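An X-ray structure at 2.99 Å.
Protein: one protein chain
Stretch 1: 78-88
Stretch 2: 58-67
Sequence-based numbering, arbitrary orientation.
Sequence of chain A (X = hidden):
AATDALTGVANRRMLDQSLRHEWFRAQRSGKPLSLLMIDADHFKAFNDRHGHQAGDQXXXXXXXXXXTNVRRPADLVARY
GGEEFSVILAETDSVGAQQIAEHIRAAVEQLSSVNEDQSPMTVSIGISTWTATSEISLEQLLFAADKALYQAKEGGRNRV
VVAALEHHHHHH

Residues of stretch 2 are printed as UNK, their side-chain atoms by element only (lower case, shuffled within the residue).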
# COMPACT_ATOMS: atom_id res chain seq x y z
N ALA A 78 -5.66 -0.71 4.51
CA ALA A 78 -5.58 -1.61 5.65
C ALA A 78 -4.14 -1.81 6.08
O ALA A 78 -3.20 -1.67 5.29
CB ALA A 78 -6.20 -2.97 5.33
N ARG A 79 -3.98 -2.14 7.37
CA ARG A 79 -2.69 -2.54 7.93
C ARG A 79 -2.55 -4.04 7.70
O ARG A 79 -3.11 -4.85 8.44
CB ARG A 79 -2.62 -2.19 9.41
CG ARG A 79 -1.44 -2.79 10.15
CD ARG A 79 -0.29 -1.82 10.26
NE ARG A 79 0.74 -2.32 11.17
CZ ARG A 79 0.80 -2.04 12.47
NH1 ARG A 79 -0.12 -1.25 13.02
NH2 ARG A 79 1.77 -2.54 13.22
N TYR A 80 -1.82 -4.41 6.65
CA TYR A 80 -1.71 -5.80 6.24
C TYR A 80 -0.58 -6.55 6.95
O TYR A 80 -0.47 -7.77 6.79
CB TYR A 80 -1.51 -5.89 4.73
CG TYR A 80 -2.18 -7.08 4.11
CD1 TYR A 80 -3.55 -7.08 3.87
CD2 TYR A 80 -1.46 -8.21 3.77
CE1 TYR A 80 -4.18 -8.17 3.30
CE2 TYR A 80 -2.08 -9.31 3.20
CZ TYR A 80 -3.44 -9.27 2.97
OH TYR A 80 -4.06 -10.36 2.41
N GLY A 81 0.25 -5.85 7.71
CA GLY A 81 1.33 -6.49 8.44
C GLY A 81 1.94 -5.52 9.42
O GLY A 81 1.59 -4.34 9.46
N GLY A 82 2.87 -6.04 10.22
CA GLY A 82 3.52 -5.23 11.23
C GLY A 82 4.21 -4.01 10.66
O GLY A 82 4.45 -3.03 11.37
N GLU A 83 4.55 -4.07 9.37
CA GLU A 83 5.20 -2.95 8.70
C GLU A 83 4.67 -2.71 7.29
O GLU A 83 5.20 -1.83 6.60
CB GLU A 83 6.72 -3.18 8.63
CG GLU A 83 7.38 -3.25 9.99
CD GLU A 83 8.66 -4.06 9.98
OE1 GLU A 83 9.16 -4.35 8.87
OE2 GLU A 83 9.16 -4.41 11.07
N GLU A 84 3.66 -3.44 6.85
CA GLU A 84 3.10 -3.30 5.51
C GLU A 84 1.79 -2.53 5.55
O GLU A 84 1.15 -2.37 6.59
CB GLU A 84 2.87 -4.66 4.86
CG GLU A 84 4.13 -5.44 4.52
CD GLU A 84 4.62 -6.29 5.67
OE1 GLU A 84 4.18 -6.06 6.82
OE2 GLU A 84 5.44 -7.20 5.43
N PHE A 85 1.38 -2.06 4.37
CA PHE A 85 0.06 -1.49 4.15
C PHE A 85 -0.43 -1.95 2.79
O PHE A 85 0.30 -1.83 1.80
CB PHE A 85 0.09 0.04 4.20
CG PHE A 85 0.07 0.61 5.59
CD1 PHE A 85 -1.09 0.59 6.34
CD2 PHE A 85 1.21 1.17 6.13
CE1 PHE A 85 -1.11 1.11 7.62
CE2 PHE A 85 1.19 1.70 7.40
CZ PHE A 85 0.03 1.67 8.15
N SER A 86 -1.65 -2.47 2.75
CA SER A 86 -2.29 -2.87 1.51
C SER A 86 -3.51 -2.00 1.27
O SER A 86 -4.28 -1.74 2.20
CB SER A 86 -2.69 -4.35 1.54
OG SER A 86 -3.07 -4.80 0.26
N VAL A 87 -3.68 -1.53 0.04
CA VAL A 87 -4.81 -0.70 -0.33
C VAL A 87 -5.50 -1.30 -1.54
O VAL A 87 -4.85 -1.85 -2.44
CB VAL A 87 -4.39 0.77 -0.59
CG1 VAL A 87 -3.02 1.06 0.00
CG2 VAL A 87 -4.42 1.11 -2.08
N ILE A 88 -6.83 -1.22 -1.56
CA ILE A 88 -7.64 -1.64 -2.70
C ILE A 88 -8.02 -0.40 -3.49
O ILE A 88 -8.47 0.60 -2.91
CB ILE A 88 -8.90 -2.40 -2.25
CG1 ILE A 88 -8.53 -3.60 -1.37
CG2 ILE A 88 -9.70 -2.86 -3.45
CD1 ILE A 88 -9.74 -4.36 -0.87
N UNK A 58 6.07 6.78 12.99
CA UNK A 58 6.34 6.77 11.56
C UNK A 58 5.32 5.94 10.80
O UNK A 58 5.04 6.21 9.62
c UNK A 58 7.75 6.25 11.29
N UNK A 59 4.74 4.92 11.44
CA UNK A 59 3.69 4.14 10.80
C UNK A 59 2.40 4.94 10.69
O UNK A 59 1.71 4.88 9.67
c UNK A 59 4.00 0.46 12.05
c UNK A 59 4.66 1.48 9.87
c UNK A 59 4.46 1.72 11.35
c UNK A 59 3.45 2.85 11.57
N UNK A 60 2.06 5.69 11.74
CA UNK A 60 0.86 6.52 11.70
C UNK A 60 0.98 7.61 10.64
O UNK A 60 0.00 7.93 9.96
c UNK A 60 -1.11 7.76 16.61
n UNK A 60 -1.64 6.61 16.99
c UNK A 60 0.33 6.08 14.15
c UNK A 60 0.61 7.13 13.08
n UNK A 60 0.02 7.77 15.92
n UNK A 60 -1.70 8.90 16.93
c UNK A 60 0.75 6.57 15.52
N UNK A 61 2.17 8.20 10.49
CA UNK A 61 2.38 9.19 9.44
C UNK A 61 2.27 8.56 8.07
O UNK A 61 1.68 9.14 7.15
c UNK A 61 2.82 12.03 10.53
o UNK A 61 1.81 12.11 11.26
c UNK A 61 3.74 9.87 9.62
o UNK A 61 3.08 12.86 9.63
c UNK A 61 3.78 10.88 10.75
N UNK A 62 2.83 7.36 7.90
CA UNK A 62 2.67 6.64 6.64
C UNK A 62 1.20 6.34 6.36
O UNK A 62 0.73 6.47 5.23
c UNK A 62 3.49 5.36 6.66
c UNK A 62 3.32 4.39 5.48
c UNK A 62 3.53 5.10 4.15
c UNK A 62 4.27 3.22 5.62
N UNK A 63 0.45 5.95 7.40
CA UNK A 63 -0.98 5.71 7.23
C UNK A 63 -1.71 6.98 6.83
O UNK A 63 -2.60 6.95 5.97
c UNK A 63 -1.56 5.12 8.51
N UNK A 64 -1.35 8.11 7.45
CA UNK A 64 -1.99 9.37 7.10
C UNK A 64 -1.67 9.79 5.67
O UNK A 64 -2.52 10.39 5.01
n UNK A 64 -0.36 14.17 6.46
c UNK A 64 -1.56 10.46 8.08
n UNK A 64 1.73 13.61 7.23
c UNK A 64 -1.57 12.90 8.65
c UNK A 64 -2.22 11.81 7.83
n UNK A 64 -0.14 12.98 8.41
c UNK A 64 0.41 13.59 7.37
N UNK A 65 -0.47 9.47 5.18
CA UNK A 65 -0.11 9.83 3.82
C UNK A 65 -0.93 9.03 2.82
O UNK A 65 -1.43 9.56 1.82
c UNK A 65 2.19 10.66 4.37
c UNK A 65 1.73 9.70 2.11
c UNK A 65 1.40 9.63 3.59
N UNK A 66 -1.08 7.72 3.07
CA UNK A 66 -1.83 6.87 2.15
C UNK A 66 -3.29 7.30 2.09
O UNK A 66 -3.85 7.51 1.01
c UNK A 66 -2.45 4.50 1.59
c UNK A 66 -0.22 4.99 2.62
c UNK A 66 -1.69 5.39 2.56
c UNK A 66 -0.01 3.61 3.21
N UNK A 67 -3.92 7.44 3.26
CA UNK A 67 -5.32 7.85 3.30
C UNK A 67 -5.53 9.24 2.74
O UNK A 67 -6.65 9.56 2.31
o UNK A 67 -5.08 8.64 5.57
c UNK A 67 -5.85 7.77 4.73
c UNK A 67 -5.75 6.35 5.26

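Position 58 has a single side-chain carbon and lies out of reach of stretch 1. One carbon makes it alanine, A58.

Position 59 carries four carbons, forked at the second. Its CA-to-CB bond points toward stretch 1, and its end reaches the turn before the strand and the ring of F85. A fork at the second carbon means leucine. L59 CD1 lies 3.6 Å from G82 O and 3.9 Å from R79 NH2, over one face of the R79 guanidinium. L59 CD2 is 4.3 Å from F85 CE2.

Position 60 has three carbons, a nitrogen, then a carbon bearing two more nitrogens. Its CA-to-CB bond points away from stretch 1. That is a guanidinium, so the residue is R60, exposed.

Position 61 has three carbons, the third carrying two oxygens. It does not touch stretch 1. Two carbons and then a carboxylate make it glutamate, E61.

Position 62 has four carbons forked at the second. Its CA-to-CB bond points toward stretch 1, and it touches F85. It is L62. Its CD2 sits 3.7 Å from F85 CD2, at the edge of the ring and near its plane.

Position 63 has one carbon, set sideways to stretch 1, and it touches F85. It is A63. Its CB is 3.8 Å from F85 CZ, with 7.9 Å between F85 CA and A63 CA.

Position 64 has three carbons, a nitrogen, and a carbon with two nitrogens. It is R64, exposed and out of reach of stretch 1. It turns back along the helix: R64 NH2 donates to E61 OE2 at 2.9 Å in a salt bridge.

Position 65 has one carbon carrying two others. It is V65, buried but not against stretch 1.

Position 66 has four carbons, forked at the first, one arm two carbons long. Its CA-to-CB bond points toward stretch 1, and it packs on F85 and V87. It is isoleucine, I66. I66 CD1 lies 3.7 Å from F85 CB, and I66 CG2 lies 3.8 Å from V87 CG1.

Position 67 has one carbon carrying an oxygen and a carbon. It is T67, and it makes no contact with stretch 1.

The helix runs nearly parallel to strand 84-88, at 16°, with the axes 10.3 Å apart at closest approach. No hydrogen bond crosses between the stretches. The contact is mainly apolar packing. F85 is its centre, touching L59, L62, A63 and I66; V87 adds to I66. Alternation turns F85 and V87 toward the helix and E84 and S86 away. R79 NE hydrogen-bonds to G81 O at 2.8 Å and R79 NH2 to G82 O at 3.3 Å, holding the guanidinium beside L59.

Stretch 2 (58-67) ALRELARVIT
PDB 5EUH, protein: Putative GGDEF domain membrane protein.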